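Local coordinates for protein DNA alpha-glucosyltransferase (Enterobacteria phage T4, PDB 1XV5) that is a phage T4 glycosyltransferase of the GT-B clan, binding uridine-5'-diphosphate in its pocket, at residues A[322-327]-A[348-353]; A[208-213]-A[293-298]. One frame throughout, in Å; residues are numbered along the deposited sequence.

Contact 1. Residues A[322-327]-A[348-353]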
loop_
_atom_site.group_PDB
_atom_site.type_symbol
_atom_site.label_atom_id
_atom_site.label_comp_id
_atom_site.label_asym_id
_atom_site.label_seq_id
_atom_site.Cartn_x
_atom_site.Cartn_y
_atom_site.Cartn_z
ATOM N N PHE A 322 13.789 -6.406 -2.771
ATOM C CA PHE A 322 12.981 -5.483 -3.575
ATOM C C PHE A 322 13.434 -5.427 -5.035
ATOM O O PHE A 322 14.567 -5.777 -5.359
ATOM C CB PHE A 322 13.072 -4.047 -3.033
ATOM C CG PHE A 322 12.525 -3.850 -1.636
ATOM C CD1 PHE A 322 11.727 -4.806 -1.019
ATOM C CD2 PHE A 322 12.784 -2.656 -0.958
ATOM C CE1 PHE A 322 11.188 -4.578 0.255
ATOM C CE2 PHE A 322 12.255 -2.415 0.310
ATOM C CZ PHE A 322 11.454 -3.378 0.920
ATOM N N TRP A 323 12.543 -4.949 -5.902
ATOM C CA TRP A 323 12.839 -4.810 -7.328
ATOM C C TRP A 323 13.869 -3.693 -7.499
ATOM O O TRP A 323 13.634 -2.555 -7.095
ATOM C CB TRP A 323 11.553 -4.472 -8.091
ATOM C CG TRP A 323 11.695 -4.461 -9.583
ATOM C CD1 TRP A 323 11.721 -3.368 -10.398
ATOM C CD2 TRP A 323 11.813 -5.603 -10.438
ATOM N NE1 TRP A 323 11.845 -3.757 -11.712
ATOM C CE2 TRP A 323 11.903 -5.124 -11.765
ATOM C CE3 TRP A 323 11.849 -6.987 -10.213
ATOM C CZ2 TRP A 323 12.028 -5.981 -12.866
ATOM C CZ3 TRP A 323 11.972 -7.841 -11.309
ATOM C CH2 TRP A 323 12.060 -7.330 -12.619
ATOM N N LYS A 324 15.007 -4.023 -8.102
ATOM C CA LYS A 324 16.083 -3.054 -8.302
ATOM C C LYS A 324 15.678 -1.705 -8.898
ATOM O O LYS A 324 15.968 -0.656 -8.313
ATOM C CB LYS A 324 17.184 -3.676 -9.167
ATOM C CG LYS A 324 18.426 -2.801 -9.314
ATOM C CD LYS A 324 19.464 -3.465 -10.211
ATOM C CE LYS A 324 20.749 -2.653 -10.258
ATOM N NZ LYS A 324 21.753 -3.238 -11.188
ATOM N N SER A 325 15.017 -1.718 -10.053
ATOM C CA SER A 325 14.635 -0.465 -10.698
ATOM C C SER A 325 13.745 0.407 -9.823
ATOM O O SER A 325 13.772 1.629 -9.940
ATOM C CB SER A 325 13.946 -0.723 -12.044
ATOM O OG SER A 325 12.611 -1.160 -11.875
ATOM N N THR A 326 12.958 -0.209 -8.946
ATOM C CA THR A 326 12.096 0.569 -8.064
ATOM C C THR A 326 12.974 1.325 -7.067
ATOM O O THR A 326 12.730 2.502 -6.768
ATOM C CB THR A 326 11.091 -0.340 -7.329
ATOM O OG1 THR A 326 10.151 -0.861 -8.278
ATOM C CG2 THR A 326 10.336 0.442 -6.268
ATOM N N GLY A 327 14.011 0.659 -6.569
ATOM C CA GLY A 327 14.912 1.313 -5.636
ATOM C C GLY A 327 15.671 2.434 -6.329
ATOM O O GLY A 327 15.967 3.465 -5.725
ATOM N N TRP A 348 18.609 -5.993 -3.667
ATOM C CA TRP A 348 17.926 -5.480 -4.848
ATOM C C TRP A 348 17.871 -6.502 -5.975
ATOM O O TRP A 348 18.837 -6.704 -6.711
ATOM C CB TRP A 348 18.590 -4.179 -5.321
ATOM C CG TRP A 348 18.547 -3.096 -4.269
ATOM C CD1 TRP A 348 19.574 -2.688 -3.464
ATOM C CD2 TRP A 348 17.402 -2.322 -3.882
ATOM N NE1 TRP A 348 19.138 -1.707 -2.600
ATOM C CE2 TRP A 348 17.810 -1.466 -2.834
ATOM C CE3 TRP A 348 16.071 -2.272 -4.318
ATOM C CZ2 TRP A 348 16.933 -0.567 -2.214
ATOM C CZ3 TRP A 348 15.197 -1.377 -3.698
ATOM C CH2 TRP A 348 15.635 -0.537 -2.658
ATOM N N PHE A 349 16.714 -7.148 -6.079
ATOM C CA PHE A 349 16.444 -8.169 -7.082
ATOM C C PHE A 349 16.739 -7.630 -8.475
ATOM O O PHE A 349 16.136 -6.652 -8.907
ATOM C CB PHE A 349 14.977 -8.584 -6.973
ATOM C CG PHE A 349 14.607 -9.770 -7.816
ATOM C CD1 PHE A 349 14.382 -9.631 -9.183
ATOM C CD2 PHE A 349 14.468 -11.026 -7.236
ATOM C CE1 PHE A 349 14.017 -10.730 -9.963
ATOM C CE2 PHE A 349 14.104 -12.132 -8.004
ATOM C CZ PHE A 349 13.877 -11.982 -9.372
ATOM N N ASP A 350 17.661 -8.282 -9.176
ATOM C CA ASP A 350 18.055 -7.853 -10.516
ATOM C C ASP A 350 17.643 -8.899 -11.543
ATOM O O ASP A 350 18.259 -9.963 -11.632
ATOM C CB ASP A 350 19.573 -7.659 -10.572
ATOM C CG ASP A 350 20.024 -6.964 -11.839
ATOM O OD1 ASP A 350 19.262 -6.973 -12.827
ATOM O OD2 ASP A 350 21.147 -6.418 -11.849
ATOM N N GLU A 351 16.613 -8.596 -12.325
ATOM C CA GLU A 351 16.132 -9.543 -13.325
ATOM C C GLU A 351 17.193 -9.859 -14.379
ATOM O O GLU A 351 17.129 -10.897 -15.036
ATOM C CB GLU A 351 14.874 -9.005 -14.013
ATOM C CG GLU A 351 15.140 -7.949 -15.070
ATOM C CD GLU A 351 13.878 -7.544 -15.811
ATOM O OE1 GLU A 351 13.075 -8.440 -16.149
ATOM O OE2 GLU A 351 13.694 -6.335 -16.063
ATOM N N ASN A 352 18.163 -8.964 -14.536
ATOM C CA ASN A 352 19.230 -9.162 -15.514
ATOM C C ASN A 352 20.423 -9.909 -14.934
ATOM O O ASN A 352 21.376 -10.228 -15.647
ATOM C CB ASN A 352 19.676 -7.815 -16.077
ATOM C CG ASN A 352 18.660 -7.221 -17.032
ATOM O OD1 ASN A 352 18.627 -6.011 -17.246
ATOM N ND2 ASN A 352 17.831 -8.076 -17.623
ATOM N N ASP A 353 20.373 -10.179 -13.634
ATOM C CA ASP A 353 21.439 -10.912 -12.969
ATOM C C ASP A 353 20.886 -11.559 -11.705
ATOM O O ASP A 353 21.315 -11.254 -10.590
ATOM C CB ASP A 353 22.605 -9.985 -12.619
ATOM C CG ASP A 353 23.849 -10.752 -12.198
ATOM O OD1 ASP A 353 24.871 -10.108 -11.888
ATOM O OD2 ASP A 353 23.805 -11.999 -12.176
#
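F322 and W323 run parallel to W348 and F349, and the two strand ends are joined by backbone bonds on both flanks of F349. Its N-H gives to F322 O at 2.6 Å, and its carbonyl takes the N-H of K324 at 3.0 Å, just as the chain turns into a helix. The tight part lies on the F322 and W348 side. The edge of the phenyl ring points toward the indole face in an offset edge-to-face pair, planes 68° apart. W348 CG stands beside its backbone N (chi1 -60°), and CZ3 of its six-membered ring settles 3.5 Å from F322 CB and 3.3 Å from G327 CA. Glycine suits this place because it lets a broad aromatic ring reach the helix backbone directly. On the sheet's other face W323 and F349 meet rim to rim, their planes 20° apart but not level, with W323 CZ3 3.7 Å from F349 CD1.

Toward solvent the contact slackens. K324 runs extended beside D350 to a salt bridge whose hydrogen bond is weak, K324 NZ to D350 OD2 at 3.3 Å, while D350 OD1 takes the N-H of N352 in an Asx turn. The exposed E351 meets the W323 six-membered ring with CB and with its carboxylate, CB lying 3.6 Å from W323 CH2.

Strand 347-349 is an edge strand of its sheet, with strand 319-323 beside it. F349 packs edge-to-face on F218 of helix 212-223 and also touches M354 and T357 of helix 354-365, whose first turn D353 caps through S356 N.

Contact 2. Residues A[208-213]-A[293-298]. With UDP (uridine-5'-diphosphate), chain C.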
loop_
_atom_site.group_PDB
_atom_site.type_symbol
_atom_site.label_atom_id
_atom_site.label_comp_id
_atom_site.label_asym_id
_atom_site.label_seq_id
_atom_site.Cartn_x
_atom_site.Cartn_y
_atom_site.Cartn_z
ATOM N N THR A 208 -0.129 -7.665 -12.208
ATOM C CA THR A 208 1.198 -7.883 -12.761
ATOM C C THR A 208 2.314 -6.923 -12.361
ATOM O O THR A 208 3.469 -7.345 -12.289
ATOM C CB THR A 208 1.135 -8.009 -14.300
ATOM O OG1 THR A 208 0.555 -6.829 -14.859
ATOM C CG2 THR A 208 0.284 -9.219 -14.686
ATOM N N TRP A 209 2.009 -5.656 -12.086
ATOM C CA TRP A 209 3.101 -4.765 -11.691
ATOM C C TRP A 209 3.618 -5.050 -10.285
ATOM O O TRP A 209 4.594 -4.442 -9.844
ATOM C CB TRP A 209 2.735 -3.274 -11.836
ATOM C CG TRP A 209 1.557 -2.745 -11.073
ATOM C CD1 TRP A 209 0.298 -2.535 -11.563
ATOM C CD2 TRP A 209 1.552 -2.240 -9.730
ATOM N NE1 TRP A 209 -0.485 -1.921 -10.614
ATOM C CE2 TRP A 209 0.260 -1.728 -9.480
ATOM C CE3 TRP A 209 2.518 -2.163 -8.715
ATOM C CZ2 TRP A 209 -0.095 -1.145 -8.254
ATOM C CZ3 TRP A 209 2.163 -1.580 -7.494
ATOM C CH2 TRP A 209 0.869 -1.080 -7.279
ATOM N N LYS A 210 2.976 -5.987 -9.591
ATOM C CA LYS A 210 3.410 -6.366 -8.248
ATOM C C LYS A 210 4.555 -7.361 -8.377
ATOM O O LYS A 210 5.175 -7.743 -7.386
ATOM C CB LYS A 210 2.257 -7.000 -7.463
ATOM C CG LYS A 210 1.128 -6.037 -7.124
ATOM C CD LYS A 210 1.523 -5.025 -6.050
ATOM C CE LYS A 210 0.334 -4.145 -5.680
ATOM N NZ LYS A 210 0.628 -3.149 -4.605
ATOM N N GLY A 211 4.806 -7.796 -9.610
ATOM C CA GLY A 211 5.898 -8.717 -9.884
ATOM C C GLY A 211 5.786 -10.181 -9.495
ATOM O O GLY A 211 6.803 -10.814 -9.217
ATOM N N PHE A 212 4.584 -10.751 -9.481
ATOM C CA PHE A 212 4.485 -12.155 -9.110
ATOM C C PHE A 212 5.078 -13.092 -10.164
ATOM O O PHE A 212 5.610 -14.145 -9.823
ATOM C CB PHE A 212 3.034 -12.559 -8.767
ATOM C CG PHE A 212 2.035 -12.338 -9.874
ATOM C CD1 PHE A 212 1.279 -11.170 -9.925
ATOM C CD2 PHE A 212 1.819 -13.317 -10.838
ATOM C CE1 PHE A 212 0.313 -10.982 -10.919
ATOM C CE2 PHE A 212 0.860 -13.142 -11.837
ATOM C CZ PHE A 212 0.105 -11.972 -11.875
ATOM N N TYR A 213 5.020 -12.716 -11.440
ATOM C CA TYR A 213 5.595 -13.580 -12.470
ATOM C C TYR A 213 7.096 -13.712 -12.264
ATOM O O TYR A 213 7.677 -14.769 -12.513
ATOM C CB TYR A 213 5.330 -13.028 -13.872
ATOM C CG TYR A 213 3.958 -13.351 -14.403
ATOM C CD1 TYR A 213 3.056 -12.339 -14.725
ATOM C CD2 TYR A 213 3.553 -14.676 -14.570
ATOM C CE1 TYR A 213 1.778 -12.635 -15.203
ATOM C CE2 TYR A 213 2.277 -14.986 -15.043
ATOM C CZ TYR A 213 1.396 -13.960 -15.357
ATOM O OH TYR A 213 0.129 -14.261 -15.822
ATOM N N GLN A 293 9.181 -8.333 -2.405
ATOM C CA GLN A 293 8.219 -7.312 -2.797
ATOM C C GLN A 293 8.825 -6.846 -4.106
ATOM O O GLN A 293 9.781 -6.071 -4.121
ATOM C CB GLN A 293 8.183 -6.184 -1.766
ATOM C CG GLN A 293 6.838 -5.476 -1.699
ATOM C CD GLN A 293 6.600 -4.548 -2.873
ATOM O OE1 GLN A 293 7.256 -4.649 -3.908
ATOM N NE2 GLN A 293 5.649 -3.639 -2.717
ATOM N N LEU A 294 8.278 -7.347 -5.208
ATOM C CA LEU A 294 8.823 -7.041 -6.518
ATOM C C LEU A 294 8.035 -6.064 -7.379
ATOM O O LEU A 294 8.025 -6.180 -8.607
ATOM C CB LEU A 294 9.041 -8.358 -7.271
ATOM C CG LEU A 294 9.853 -9.401 -6.493
ATOM C CD1 LEU A 294 9.929 -10.699 -7.291
ATOM C CD2 LEU A 294 11.254 -8.862 -6.198
ATOM N N SER A 295 7.390 -5.092 -6.747
ATOM C CA SER A 295 6.638 -4.100 -7.504
ATOM C C SER A 295 7.596 -3.376 -8.446
ATOM O O SER A 295 8.717 -3.022 -8.071
ATOM C CB SER A 295 5.951 -3.107 -6.567
ATOM O OG SER A 295 4.853 -3.735 -5.928
ATOM N N LYS A 296 7.136 -3.161 -9.672
ATOM C CA LYS A 296 7.950 -2.539 -10.710
ATOM C C LYS A 296 7.201 -1.461 -11.483
ATOM O O LYS A 296 7.163 -1.478 -12.719
ATOM C CB LYS A 296 8.422 -3.631 -11.669
ATOM C CG LYS A 296 7.274 -4.512 -12.174
ATOM C CD LYS A 296 7.738 -5.922 -12.490
ATOM C CE LYS A 296 8.740 -5.934 -13.626
ATOM N NZ LYS A 296 9.240 -7.307 -13.893
ATOM N N LEU A 297 6.608 -0.521 -10.753
ATOM C CA LEU A 297 5.871 0.569 -11.380
ATOM C C LEU A 297 6.775 1.380 -12.295
ATOM O O LEU A 297 7.980 1.492 -12.059
ATOM C CB LEU A 297 5.293 1.508 -10.316
ATOM C CG LEU A 297 4.113 1.004 -9.486
ATOM C CD1 LEU A 297 3.856 1.975 -8.343
ATOM C CD2 LEU A 297 2.875 0.864 -10.371
ATOM N N ASN A 298 6.189 1.947 -13.342
ATOM C CA ASN A 298 6.961 2.780 -14.248
ATOM C C ASN A 298 7.459 3.974 -13.438
ATOM O O ASN A 298 6.798 4.422 -12.498
ATOM C CB ASN A 298 6.092 3.265 -15.408
ATOM C CG ASN A 298 6.852 4.164 -16.364
ATOM O OD1 ASN A 298 7.122 5.327 -16.061
ATOM N ND2 ASN A 298 7.214 3.623 -17.524
HETATM N N1 UDP C . -2.727 -6.972 2.658
HETATM C C2 UDP C . -3.345 -7.819 3.556
HETATM N N3 UDP C . -3.887 -8.951 3.003
HETATM C C4 UDP C . -3.865 -9.316 1.670
HETATM C C5 UDP C . -3.195 -8.391 0.807
HETATM C C6 UDP C . -2.665 -7.276 1.319
HETATM O O2 UDP C . -3.399 -7.587 4.753
HETATM O O4 UDP C . -4.396 -10.370 1.321
HETATM C "C1'" UDP C . -2.148 -5.732 3.185
HETATM C "C2'" UDP C . -0.648 -5.578 2.954
HETATM O "O2'" UDP C . 0.091 -6.303 3.913
HETATM C "C3'" UDP C . -0.514 -4.065 3.072
HETATM C "C4'" UDP C . -1.760 -3.587 2.328
HETATM O "O4'" UDP C . -2.737 -4.650 2.497
HETATM O "O3'" UDP C . -0.594 -3.689 4.447
HETATM C "C5'" UDP C . -1.560 -3.320 0.849
HETATM O "O5'" UDP C . -0.920 -2.062 0.670
HETATM P PA UDP C . 0.282 -1.842 -0.355
HETATM O O1A UDP C . 0.649 -0.415 -0.232
HETATM O O2A UDP C . 1.317 -2.881 -0.111
HETATM O O3A UDP C . -0.344 -2.130 -1.840
HETATM P PB UDP C . -1.840 -1.886 -2.461
HETATM O O1B UDP C . -1.653 -1.511 -3.887
HETATM O O2B UDP C . -2.669 -3.066 -2.128
HETATM O O3B UDP C . -2.398 -0.624 -1.674
HETATM O O HOH W 1 4.982 -6.378 -4.972
#
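K210, one of the residues of the uridine-5'-diphosphate pocket, lies on a short 3-10 turn that packs against the loop S295 to L297. W209 O is the main polar link: it accepts the N-H of K296 at 2.9 Å, and S295 CA adds a CA-H...O contact to the same oxygen at 3.1 Å. Beyond this the W209 indole carries the apolar half. L297 lays its CD2 methyl over one face as a CH-pi contact, 3.6 Å from the centroid of the W209 six-membered ring and 18° off the normal, a good match of a branched aliphatic tip to a flat ring.

K210 sends its side chain the other way. A bend at chi2 (-72°) places CD near S295 OG, and the extended remainder carries NZ to the ligand, where it gives 2.9 Å to UDP O1B and a weaker 3.1 Å to UDP O3A. A long, positively charged chain suits a phosphate partner. NZ also forms a salt bridge with E307, whose other carboxylate oxygen bonds S295 OG, so one acid serves both loops. A water donates to K210 O and S295 OG, each at 2.8 Å, tying the two loops together, while Q293 OE1 takes the S295 N-H at 2.9 Å. Glycine suits position 211, where phi is positive (74°) and a CB would run into L294 O; that oxygen receives a CA-H...O contact from G211 CA.

The turn 208-210 leads into helix 212-223, whose first residues F212 and Y213 lie against helix 239-246. Q293 pairs through its backbone with V321 of strand 319-323, and its side chain reaches helix 308-316.

In the fold
Contact 2 closes before contact 1 opens along the chain, and their centres lie 10 Å apart on the same side of the molecule's centre. Both lie in one of the two Rossmann-like halves of the GT-B fold, around its seven-stranded parallel sheet: contact 2 in loops beyond strands 199-203 and 288-293, contact 1 on the next two strands, 319-323 beside 288-293 and 347-349 at the edge. They meet directly: T326 OG1 lies 2.6 Å from S295 O, probably as a hydrogen bond, and W323 CB packs against S295 O. Contact 2 reaches the ligand through K210, while contact 1 lies at the edge of the same sheet, with the side chain of F322 about 10 Å from UDP.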